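Putative polyketide synthase (Brevibacillus brevis, PDB 6HP2) is a multienzyme probably involved in bacillaene biosynthesis, and the piece described here is its O-methyltransferase domain, bound to S-adenosyl-L-homocysteine. Local coordinates at residues A[62-67]-A[266-271]; A[46-51]-A[57-62]. One frame throughout, in Å; residues are numbered along the deposited sequence.

Contact 1 of 2, residues A[62-67]-A[266-271]; sequences VILNPE and QDLYIN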
ATOM      1  N   VAL A  62      10.878  11.339 -13.994  1.00 42.81           N
ATOM      2  CA  VAL A  62      11.159  11.704 -12.615  1.00 39.91           C
ATOM      3  C   VAL A  62      11.576  10.492 -11.792  1.00 38.83           C
ATOM      4  O   VAL A  62      12.494  10.586 -10.967  1.00 41.50           O
ATOM      5  CB  VAL A  62       9.928  12.390 -12.001  1.00 33.59           C
ATOM      6  CG1 VAL A  62      10.170  12.620 -10.541  1.00 34.43           C
ATOM      7  CG2 VAL A  62       9.666  13.692 -12.736  1.00 32.86           C
ATOM      8  N   ILE A  63      10.878   9.358 -11.969  1.00 30.94           N
ATOM      9  CA  ILE A  63      11.161   8.167 -11.187  1.00 33.15           C
ATOM     10  C   ILE A  63      12.455   7.519 -11.643  1.00 40.72           C
ATOM     11  O   ILE A  63      13.225   7.012 -10.823  1.00 52.23           O
ATOM     12  CB  ILE A  63       9.989   7.177 -11.263  1.00 38.58           C
ATOM     13  CG1 ILE A  63       8.744   7.755 -10.596  1.00 41.61           C
ATOM     14  CG2 ILE A  63      10.405   5.868 -10.636  1.00 42.69           C
ATOM     15  CD1 ILE A  63       8.940   8.130  -9.136  1.00 46.96           C
ATOM     16  N   LEU A  64      12.696   7.477 -12.948  1.00 39.13           N
ATOM     17  CA  LEU A  64      13.837   6.743 -13.495  1.00 41.52           C
ATOM     18  C   LEU A  64      15.106   7.574 -13.568  1.00 54.73           C
ATOM     19  O   LEU A  64      16.171   7.025 -13.879  1.00 55.51           O
ATOM     20  CB  LEU A  64      13.502   6.209 -14.903  1.00 44.16           C
ATOM     21  CG  LEU A  64      12.357   5.184 -14.990  1.00 45.65           C
ATOM     22  CD1 LEU A  64      12.180   4.715 -16.474  1.00 36.82           C
ATOM     23  CD2 LEU A  64      12.605   3.979 -14.062  1.00 43.52           C
ATOM     24  N   ASN A  65      15.023   8.875 -13.311  1.00 54.33           N
ATOM     25  CA  ASN A  65      16.189   9.756 -13.339  1.00 49.51           C
ATOM     26  C   ASN A  65      16.110  10.722 -12.167  1.00 42.37           C
ATOM     27  O   ASN A  65      16.059  11.943 -12.351  1.00 39.22           O
ATOM     28  CB  ASN A  65      16.268  10.498 -14.671  1.00 49.61           C
ATOM     29  CG  ASN A  65      17.670  10.952 -14.997  1.00 78.90           C
ATOM     30  OD1 ASN A  65      18.558  10.937 -14.141  1.00103.43           O
ATOM     31  ND2 ASN A  65      17.873  11.369 -16.238  1.00 88.08           N
ATOM     32  N   PRO A  66      16.097  10.196 -10.938  1.00 48.67           N
ATOM     33  CA  PRO A  66      15.839  11.053  -9.775  1.00 46.62           C
ATOM     34  C   PRO A  66      16.950  12.045  -9.504  1.00 47.62           C
ATOM     35  O   PRO A  66      16.667  13.103  -8.927  1.00 52.51           O
ATOM     36  CB  PRO A  66      15.692  10.043  -8.627  1.00 53.37           C
ATOM     37  CG  PRO A  66      16.474   8.852  -9.066  1.00 60.56           C
ATOM     38  CD  PRO A  66      16.325   8.788 -10.560  1.00 64.85           C
ATOM     39  N   GLU A  67      18.190  11.741  -9.902  1.00 57.67           N
ATOM     40  CA  GLU A  67      19.290  12.677  -9.688  1.00 56.33           C
ATOM     41  C   GLU A  67      19.139  13.899 -10.578  1.00 43.84           C
ATOM     42  O   GLU A  67      19.617  14.983 -10.248  1.00 46.35           O
ATOM     43  CB  GLU A  67      20.649  12.016  -9.962  1.00 74.08           C
ATOM     44  CG  GLU A  67      20.987  10.821  -9.080  1.00117.92           C
ATOM     45  CD  GLU A  67      20.370   9.526  -9.583  1.00146.40           C
ATOM     46  OE1 GLU A  67      19.567   9.576 -10.544  1.00151.79           O
ATOM     47  OE2 GLU A  67      20.691   8.457  -9.016  1.00154.00           O
ATOM     48  N   GLN A 266      14.485  -0.514 -18.351  1.00 69.36           N
ATOM     49  CA  GLN A 266      13.230  -0.664 -19.088  1.00 66.32           C
ATOM     50  C   GLN A 266      12.366  -1.776 -18.506  1.00 76.29           C
ATOM     51  O   GLN A 266      11.135  -1.689 -18.542  1.00 83.39           O
ATOM     52  CB  GLN A 266      13.551  -0.938 -20.568  1.00 62.74           C
ATOM     53  CG  GLN A 266      12.419  -0.953 -21.511  1.00 78.65           C
ATOM     54  CD  GLN A 266      12.870  -1.115 -22.955  1.00 79.65           C
ATOM     55  OE1 GLN A 266      14.046  -0.913 -23.277  1.00 59.99           O
ATOM     56  NE2 GLN A 266      11.935  -1.464 -23.837  1.00 94.26           N
ATOM     57  N   ASP A 267      12.984  -2.815 -17.946  1.00 88.33           N
ATOM     58  CA  ASP A 267      12.220  -3.973 -17.499  1.00 93.62           C
ATOM     59  C   ASP A 267      11.466  -3.690 -16.205  1.00101.41           C
ATOM     60  O   ASP A 267      10.354  -4.189 -16.017  1.00124.05           O
ATOM     61  CB  ASP A 267      13.150  -5.173 -17.313  1.00 96.33           C
ATOM     62  CG  ASP A 267      13.573  -5.792 -18.629  1.00100.40           C
ATOM     63  OD1 ASP A 267      12.782  -5.722 -19.598  1.00 91.56           O
ATOM     64  OD2 ASP A 267      14.699  -6.346 -18.694  1.00101.03           O
ATOM     65  N   LEU A 268      12.052  -2.906 -15.296  1.00 72.10           N
ATOM     66  CA  LEU A 268      11.429  -2.693 -13.999  1.00 77.89           C
ATOM     67  C   LEU A 268      10.240  -1.735 -14.063  1.00 86.77           C
ATOM     68  O   LEU A 268       9.319  -1.846 -13.240  1.00 88.49           O
ATOM     69  CB  LEU A 268      12.457  -2.165 -12.999  1.00 83.16           C
ATOM     70  CG  LEU A 268      13.147  -0.823 -13.246  1.00 72.62           C
ATOM     71  CD1 LEU A 268      12.248   0.321 -12.930  1.00 71.49           C
ATOM     72  CD2 LEU A 268      14.469  -0.712 -12.426  1.00 65.22           C
ATOM     73  N   TYR A 269      10.227  -0.805 -15.022  1.00 93.12           N
ATOM     74  CA  TYR A 269       9.142   0.165 -15.124  1.00 63.16           C
ATOM     75  C   TYR A 269       7.973  -0.326 -15.974  1.00 48.70           C
ATOM     76  O   TYR A 269       6.890   0.302 -15.965  1.00 35.50           O
ATOM     77  CB  TYR A 269       9.653   1.495 -15.705  1.00 48.54           C
ATOM     78  CG  TYR A 269       8.764   2.668 -15.363  1.00 37.66           C
ATOM     79  CD1 TYR A 269       8.794   3.238 -14.114  1.00 43.59           C
ATOM     80  CD2 TYR A 269       7.893   3.178 -16.280  1.00 31.74           C
ATOM     81  CE1 TYR A 269       7.938   4.285 -13.777  1.00 39.93           C
ATOM     82  CE2 TYR A 269       7.048   4.206 -15.970  1.00 40.28           C
ATOM     83  CZ  TYR A 269       7.110   4.785 -14.701  1.00 45.45           C
ATOM     84  OH  TYR A 269       6.289   5.827 -14.360  1.00 41.72           O
ATOM     85  N   ILE A 270       8.134  -1.453 -16.658  1.00 41.92           N
ATOM     86  CA  ILE A 270       7.104  -1.885 -17.588  1.00 41.44           C
ATOM     87  C   ILE A 270       5.835  -2.239 -16.829  1.00 35.22           C
ATOM     88  O   ILE A 270       4.731  -2.099 -17.367  1.00 42.37           O
ATOM     89  CB  ILE A 270       7.601  -3.068 -18.440  1.00 73.00           C
ATOM     90  CG1 ILE A 270       6.608  -3.378 -19.565  1.00105.55           C
ATOM     91  CG2 ILE A 270       7.779  -4.314 -17.571  1.00 79.15           C
ATOM     92  CD1 ILE A 270       6.390  -2.239 -20.534  1.00103.63           C
ATOM     93  N   ASN A 271       5.965  -2.724 -15.583  1.00 40.65           N
ATOM     94  CA  ASN A 271       4.800  -3.055 -14.778  1.00 44.81           C
ATOM     95  C   ASN A 271       3.993  -1.801 -14.466  1.00 32.26           C
ATOM     96  O   ASN A 271       2.751  -1.849 -14.368  1.00 34.24           O
ATOM     97  CB  ASN A 271       5.230  -3.736 -13.481  1.00 71.81           C
ATOM     98  CG  ASN A 271       5.856  -5.081 -13.717  1.00104.15           C
ATOM     99  OD1 ASN A 271       6.089  -5.474 -14.858  1.00 87.27           O
ATOM    100  ND2 ASN A 271       6.139  -5.802 -12.636  1.00147.67           N
TER
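Leu64 and Tyr269 mark where the backbones of 62-67 and 266-271 come closest, with Leu64 CA and Tyr269 CA 8.2 Å apart. Leu64 is the last residue of helix 59-64, and Asn65 already leaves helical geometry. Segment 266-271 is a stretch of the long helix 263-281. At this spacing the backbones do not meet, and side chains fill the distance between them.

Leu64 and Tyr269 carry most of the contact, in equal shares. Leu64 CG stands anti to the carbonyl carbon (chi1 -63°), which extends the isobutyl group toward helix 263-281. The two methyls divide the work. Leu64 CD2 packs on Leu268 CD1 at 3.8 Å and on Tyr269 CD1 at 3.9 Å. Leu64 CD1 lies nearer the root of the tyrosine, with Tyr269 CG 4.1 Å away. The side chains of Leu64 and Leu268 run past each other in opposite directions. Leu64 approaches the Tyr269 ring at a slant. Ile63 adds a lighter touch one residue earlier, from its CG2 to Tyr269 CE1 at 4.3 Å. Its CG1-CD1 branch leads away, and the side chain also packs on Arg73 of helix 70-88.

No hydrogen bond crosses the contact, so apolar packing alone joins the two segments. Tyr269 is buried and Leu268 exposed. Tyr269 also touches Met59 and Ser60, near the start of the short helix. Leu261, in the loop before helix 263-281, touches Leu64 as well. Helix 59-64 thus packs on both helix 70-88 and helix 263-281, which lies in the chain between strands 233-240 and 284-293 of the methyltransferase sheet.

Contact 2 of 2, residues A[46-51]-A[57-62]; sequences TVCPFE and FSMSRV
An edge-to-face aromatic pair, Phe50 on Phe57, closes the loop that leads from the S-adenosyl-L-homocysteine pocket into helix 59-64. The edge of Phe50 points at one face of Phe57. The ring planes stand at 69° and the centroids are 5.4 Å apart. Phe50 CZ lies 3.9 Å from Phe57 CE1, and Phe50 CE2 sits above the Phe57 plane, offset toward its rim.

Met59 completes the cluster with its terminal methyl. Its CG is anti to the backbone N (chi1 -177°), but the chain then bends at chi2 and chi3. The bends bring CE to Cys48 SG at 3.9 Å and to Phe50 CZ at 4.1 Å. One methyl therefore bridges two residues of the loop.

Ser58 is the N-cap of helix 59-64. Its OG accepts weak hydrogen bonds from Arg61 N (3.3 Å) and from Arg61 NH1 (3.0 Å), and is also hydrogen-bonded to Asp251. Thr46, at the start of segment 46-51, touches the bound S-adenosyl-L-homocysteine. Phe57 stays partly exposed, while Cys48, Phe50 and Met59 are buried against two further helices: Cys48 packs on Val76 and Gln80 of helix 70-88, and Phe50 and Met59 both meet Ala248 of helix 242-249.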
ATOM      1  N   THR A  46       5.843   3.036  -4.383  1.00 36.79           N
ATOM      2  CA  THR A  46       4.453   3.002  -4.857  1.00 39.99           C
ATOM      3  C   THR A  46       4.162   4.183  -5.784  1.00 31.54           C
ATOM      4  O   THR A  46       4.877   5.187  -5.795  1.00 35.79           O
ATOM      5  CB  THR A  46       3.498   3.086  -3.660  1.00 36.33           C
ATOM      6  OG1 THR A  46       3.753   4.321  -2.976  1.00 37.06           O
ATOM      7  CG2 THR A  46       3.762   1.926  -2.677  1.00 45.24           C
ATOM      8  N   VAL A  47       3.078   4.082  -6.531  1.00 26.09           N
ATOM      9  CA  VAL A  47       2.564   5.223  -7.273  1.00 28.99           C
ATOM     10  C   VAL A  47       1.909   6.159  -6.264  1.00 35.20           C
ATOM     11  O   VAL A  47       1.940   5.906  -5.055  1.00 40.77           O
ATOM     12  CB  VAL A  47       1.605   4.738  -8.374  1.00 31.36           C
ATOM     13  CG1 VAL A  47       2.393   3.879  -9.355  1.00 42.30           C
ATOM     14  CG2 VAL A  47       0.453   3.943  -7.742  1.00 33.95           C
ATOM     15  N   CYS A  48       1.369   7.265  -6.743  1.00 30.20           N
ATOM     16  CA  CYS A  48       0.906   8.342  -5.883  1.00 33.67           C
ATOM     17  C   CYS A  48      -0.225   9.043  -6.604  1.00 25.76           C
ATOM     18  O   CYS A  48      -0.295   9.011  -7.839  1.00 28.67           O
ATOM     19  CB  CYS A  48       2.032   9.345  -5.561  1.00 38.87           C
ATOM     20  SG  CYS A  48       2.623  10.371  -6.964  1.00 44.80           S
ATOM     21  N   PRO A  49      -1.129   9.698  -5.859  1.00 26.96           N
ATOM     22  CA  PRO A  49      -2.290  10.341  -6.473  1.00 22.47           C
ATOM     23  C   PRO A  49      -2.150  11.824  -6.819  1.00 30.29           C
ATOM     24  O   PRO A  49      -1.746  12.582  -5.946  1.00 32.42           O
ATOM     25  CB  PRO A  49      -3.313  10.257  -5.349  1.00 22.81           C
ATOM     26  CG  PRO A  49      -2.490  10.533  -4.153  1.00 26.16           C
ATOM     27  CD  PRO A  49      -1.251   9.721  -4.395  1.00 23.26           C
ATOM     28  N   PHE A  50      -2.385  12.221  -8.074  1.00 25.58           N
ATOM     29  CA  PHE A  50      -2.421  13.622  -8.490  1.00 24.22           C
ATOM     30  C   PHE A  50      -3.883  14.054  -8.560  1.00 33.38           C
ATOM     31  O   PHE A  50      -4.687  13.359  -9.174  1.00 30.58           O
ATOM     32  CB  PHE A  50      -1.804  13.826  -9.851  1.00 25.60           C
ATOM     33  CG  PHE A  50      -0.283  13.963  -9.842  1.00 24.33           C
ATOM     34  CD1 PHE A  50       0.451  13.599  -8.754  1.00 31.60           C
ATOM     35  CD2 PHE A  50       0.391  14.425 -10.958  1.00 31.57           C
ATOM     36  CE1 PHE A  50       1.826  13.734  -8.744  1.00 35.55           C
ATOM     37  CE2 PHE A  50       1.749  14.519 -10.962  1.00 35.44           C
ATOM     38  CZ  PHE A  50       2.472  14.178  -9.830  1.00 35.44           C
ATOM     39  N   GLU A  51      -4.216  15.219  -7.995  1.00 31.59           N
ATOM     40  CA  GLU A  51      -5.592  15.748  -8.088  1.00 34.19           C
ATOM     41  C   GLU A  51      -5.972  16.056  -9.525  1.00 36.15           C
ATOM     42  O   GLU A  51      -7.147  15.914  -9.921  1.00 30.09           O
ATOM     43  CB  GLU A  51      -5.742  17.000  -7.232  1.00 72.10           C
ATOM     44  CG  GLU A  51      -5.595  16.741  -5.718  1.00121.83           C
ATOM     45  CD  GLU A  51      -5.877  17.985  -4.876  1.00146.90           C
ATOM     46  OE1 GLU A  51      -6.245  19.038  -5.449  1.00156.03           O
ATOM     47  OE2 GLU A  51      -5.726  17.906  -3.639  1.00151.91           O
ATOM     48  N   PHE A  57       4.530  17.073 -17.153  1.00 53.55           N
ATOM     49  CA  PHE A  57       5.092  16.268 -16.087  1.00 43.58           C
ATOM     50  C   PHE A  57       5.148  14.807 -16.524  1.00 44.63           C
ATOM     51  O   PHE A  57       4.129  14.201 -16.856  1.00 48.33           O
ATOM     52  CB  PHE A  57       4.262  16.408 -14.822  1.00 46.08           C
ATOM     53  CG  PHE A  57       4.988  16.006 -13.561  1.00 44.77           C
ATOM     54  CD1 PHE A  57       5.028  14.707 -13.187  1.00 36.02           C
ATOM     55  CD2 PHE A  57       5.605  16.942 -12.772  1.00 47.18           C
ATOM     56  CE1 PHE A  57       5.664  14.316 -12.045  1.00 38.90           C
ATOM     57  CE2 PHE A  57       6.231  16.569 -11.617  1.00 52.85           C
ATOM     58  CZ  PHE A  57       6.252  15.227 -11.250  1.00 39.59           C
ATOM     59  N   SER A  58       6.327  14.243 -16.546  1.00 41.56           N
ATOM     60  CA  SER A  58       6.519  12.863 -16.954  1.00 36.91           C
ATOM     61  C   SER A  58       7.005  12.076 -15.755  1.00 32.88           C
ATOM     62  O   SER A  58       8.168  12.225 -15.334  1.00 37.22           O
ATOM     63  CB  SER A  58       7.537  12.765 -18.090  1.00 44.13           C
ATOM     64  OG  SER A  58       7.931  11.423 -18.276  1.00 36.28           O
ATOM     65  N   MET A  59       6.120  11.244 -15.213  1.00 39.27           N
ATOM     66  CA  MET A  59       6.453  10.449 -14.047  1.00 38.48           C
ATOM     67  C   MET A  59       7.618   9.521 -14.337  1.00 38.76           C
ATOM     68  O   MET A  59       8.455   9.320 -13.471  1.00 37.82           O
ATOM     69  CB  MET A  59       5.238   9.641 -13.578  1.00 36.66           C
ATOM     70  CG  MET A  59       5.492   8.846 -12.308  1.00 38.37           C
ATOM     71  SD  MET A  59       5.736   9.987 -10.891  1.00 37.16           S
ATOM     72  CE  MET A  59       4.049  10.531 -10.640  1.00 39.23           C
ATOM     73  N   SER A  60       7.682   8.926 -15.539  1.00 32.31           N
ATOM     74  CA  SER A  60       8.766   7.988 -15.834  1.00 37.08           C
ATOM     75  C   SER A  60      10.122   8.699 -15.800  1.00 31.16           C
ATOM     76  O   SER A  60      11.112   8.134 -15.343  1.00 37.96           O
ATOM     77  CB  SER A  60       8.544   7.325 -17.211  1.00 33.24           C
ATOM     78  OG  SER A  60       8.420   8.295 -18.221  1.00 33.01           O
ATOM     79  N   ARG A  61      10.196   9.923 -16.335  1.00 33.33           N
ATOM     80  CA  ARG A  61      11.446  10.690 -16.268  1.00 37.74           C
ATOM     81  C   ARG A  61      11.847  10.965 -14.823  1.00 39.13           C
ATOM     82  O   ARG A  61      13.001  10.773 -14.434  1.00 37.08           O
ATOM     83  CB  ARG A  61      11.280  11.986 -17.017  1.00 40.65           C
ATOM     84  CG  ARG A  61      11.414  11.819 -18.538  1.00 43.50           C
ATOM     85  CD  ARG A  61      11.159  13.118 -19.280  1.00 63.23           C
ATOM     86  NE  ARG A  61      11.244  12.927 -20.727  1.00 85.03           N
ATOM     87  CZ  ARG A  61      10.296  12.359 -21.469  1.00 95.83           C
ATOM     88  NH1 ARG A  61       9.183  11.904 -20.907  1.00 84.71           N
ATOM     89  NH2 ARG A  61      10.463  12.238 -22.780  1.00120.80           N
ATOM     90  N   VAL A  62      10.878  11.339 -13.994  1.00 42.81           N
ATOM     91  CA  VAL A  62      11.159  11.704 -12.615  1.00 39.91           C
ATOM     92  C   VAL A  62      11.576  10.492 -11.792  1.00 38.83           C
ATOM     93  O   VAL A  62      12.494  10.586 -10.967  1.00 41.50           O
ATOM     94  CB  VAL A  62       9.928  12.390 -12.001  1.00 33.59           C
ATOM     95  CG1 VAL A  62      10.170  12.620 -10.541  1.00 34.43           C
ATOM     96  CG2 VAL A  62       9.666  13.692 -12.736  1.00 32.86           C
TER

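Overall arrangement
Contact 2 comes first along the chain and closes before contact 1 opens. Their centres are 11 Å apart, on the same side of the chain's centre. Both use helix 59-64 and share Val62. Contact 2 ties the start of this short helix to the loop just before it. Contact 1 ties its end to helix 263-281, nearly 200 residues later. Tyr269 links them by packing: its OH lies 3.6 Å from Ser60 N and 3.7 Å from Met59 CG. Together they join the N-terminal segment, which supplies Leu45 and Thr46 to the S-adenosyl-L-homocysteine pocket, to helix 263-281, which the chain forms between two strands of the central sheet.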